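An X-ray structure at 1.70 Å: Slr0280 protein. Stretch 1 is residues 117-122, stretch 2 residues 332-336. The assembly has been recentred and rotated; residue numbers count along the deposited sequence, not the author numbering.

Stretch 1, residues 117-122: RFVAPN
Stretch 2 (332-336) QRAAV

The contact is small, 208 Å² summed over both sides, and it joins segments more than two hundred residues apart in one chain. Its first rule is that a tight turn presents a proline to an irregular loop, and no hydrogen bond crosses between them.

Stretch 1 begins as the end of a strand, R117 to V119, with phi/psi of -135/140, -95/127 and -134/106. The chain then turns through A120 (-44/131) and P121 (-100/18), joined by a cis peptide bond, and N122 returns to extended values (-121/155). Two backbone hydrogen bonds close the turn: V119 N to N122 O and N122 N to V119 O, each 2.9 Å. This reciprocal pair leaves A120 and P121 at the tip, P121 having the largest share of the contact, 87 Å². Its ring is C-gamma endo, and its CA-to-CB bond points toward stretch 2.

Stretch 2 has no regular helix or strand. Q332 (-104/12) is the first residue after a helix to leave helical phi/psi; R333 follows with a positive phi (58/41), A334 is extended (-84/135), A335 takes -69/-38, and V336 is extended again (-136/145). The register is set by P121 and A335, whose CA atoms lie 4.4 Å apart.

The side chain of P121 meets mainly the backbone of stretch 2. Its CB lies 3.4 Å from R333 O and 3.7 Å from A334 O, so two successive carbonyl oxygens approach one aliphatic carbon. In the other direction, P121 O accepts a CA-H...O contact from A335 CA, at 3.5 Å with an angle of 143° at the hydrogen. That oxygen is buried by the contact and has no conventional partner in the model, so the weakly polarised CA-H is a modest compensation. The side chains add an apolar touch, P121 CB to A335 CB at 4.4 Å.

R333 covers 47 Å² beside the proline. Its CA-to-CB bond runs sideways, and chi angles of -44° (m), -101° (off the usual wells), -70° (m) and -169° bring the guanidinium beside P121, whose CD lies over one face of the guanidinium, 4.3 Å from R333 NE. The flat cation thus packs on aliphatic carbon while R333 remains exposed. R333 NH2 is 4.1 Å from A120 O, too long for a hydrogen bond.

A335 is buried, its CA-to-CB bond also sideways, and its methyl serves two neighbours. Besides P121, it meets F118 (chi1 -175°, t; chi2 -101°), whose CA-to-CB bond runs sideways although the end of the side chain comes nearer the loop. F118 CZ stands 4.4 Å from A335 CB, with the methyl at the ring edge, near its plane. A334 and V336 (chi1 -158°, t) direct their CA-to-CB bonds away. R117 (p, t, m, chi4 178°), V119 (t) and Q332 (m, t, chi3 54°) stay out of reach.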

# COMPACT_ATOMS: atom_id res chain seq x y z
N ARG A 117 13.42 5.85 17.61
CA ARG A 117 12.42 6.81 18.04
C ARG A 117 11.40 7.07 16.95
O ARG A 117 11.75 7.17 15.77
CB ARG A 117 13.07 8.12 18.47
CG ARG A 117 13.79 8.86 17.36
CD ARG A 117 14.43 10.14 17.90
NE ARG A 117 13.49 11.26 17.97
CZ ARG A 117 13.79 12.46 18.44
NH1 ARG A 117 15.01 12.70 18.90
NH2 ARG A 117 12.88 13.42 18.46
N PHE A 118 10.14 7.18 17.34
CA PHE A 118 9.10 7.42 16.34
C PHE A 118 8.79 8.90 16.21
O PHE A 118 8.54 9.58 17.20
CB PHE A 118 7.85 6.61 16.69
CG PHE A 118 6.77 6.71 15.64
CD1 PHE A 118 5.69 7.55 15.83
CD2 PHE A 118 6.85 5.98 14.47
CE1 PHE A 118 4.68 7.65 14.88
CE2 PHE A 118 5.85 6.08 13.50
CZ PHE A 118 4.77 6.91 13.71
N VAL A 119 8.85 9.40 14.98
CA VAL A 119 8.42 10.75 14.67
C VAL A 119 7.58 10.62 13.42
O VAL A 119 8.11 10.35 12.34
CB VAL A 119 9.62 11.70 14.43
CG1 VAL A 119 9.13 13.10 14.09
CG2 VAL A 119 10.51 11.76 15.67
N ALA A 120 6.26 10.75 13.57
CA ALA A 120 5.31 10.44 12.49
C ALA A 120 5.77 11.02 11.15
O ALA A 120 6.10 12.20 11.07
CB ALA A 120 3.92 10.97 12.84
N PRO A 121 5.76 10.19 10.08
CA PRO A 121 5.23 8.82 10.04
C PRO A 121 6.30 7.73 10.15
O PRO A 121 6.01 6.60 9.79
CB PRO A 121 4.64 8.75 8.64
CG PRO A 121 5.60 9.57 7.80
CD PRO A 121 6.04 10.71 8.73
N ASN A 122 7.49 8.05 10.63
CA ASN A 122 8.61 7.11 10.54
C ASN A 122 9.22 6.71 11.87
O ASN A 122 9.17 7.46 12.85
CB ASN A 122 9.72 7.69 9.66
CG ASN A 122 9.24 8.05 8.28
OD1 ASN A 122 8.64 7.23 7.58
ND2 ASN A 122 9.47 9.29 7.88
N GLN A 332 1.35 11.38 1.41
CA GLN A 332 0.27 11.67 2.35
C GLN A 332 0.62 11.28 3.78
O GLN A 332 -0.24 11.26 4.66
CB GLN A 332 -1.05 11.04 1.87
CG GLN A 332 -1.45 11.55 0.47
CD GLN A 332 -2.82 11.09 -0.01
OE1 GLN A 332 -3.83 11.28 0.67
NE2 GLN A 332 -2.85 10.51 -1.20
N ARG A 333 1.90 10.97 4.00
CA ARG A 333 2.50 10.79 5.33
C ARG A 333 1.85 9.69 6.18
O ARG A 333 1.66 9.87 7.40
CB ARG A 333 2.50 12.10 6.12
CG ARG A 333 2.95 13.29 5.27
CD ARG A 333 4.38 13.65 5.54
NE ARG A 333 4.53 14.24 6.87
CZ ARG A 333 5.63 14.85 7.30
NH1 ARG A 333 6.68 14.96 6.50
NH2 ARG A 333 5.68 15.35 8.53
N ALA A 334 1.54 8.56 5.55
CA ALA A 334 0.98 7.42 6.26
C ALA A 334 2.11 6.60 6.87
O ALA A 334 3.13 6.33 6.22
CB ALA A 334 0.15 6.54 5.32
N ALA A 335 1.94 6.19 8.13
CA ALA A 335 2.92 5.31 8.76
C ALA A 335 2.88 3.92 8.14
O ALA A 335 3.92 3.27 8.01
CB ALA A 335 2.66 5.23 10.26
N VAL A 336 1.68 3.45 7.80
CA VAL A 336 1.48 2.17 7.10
C VAL A 336 0.45 2.39 6.00
O VAL A 336 -0.50 3.17 6.18
CB VAL A 336 0.94 1.04 8.03
CG1 VAL A 336 1.25 -0.35 7.45
CG2 VAL A 336 1.53 1.14 9.44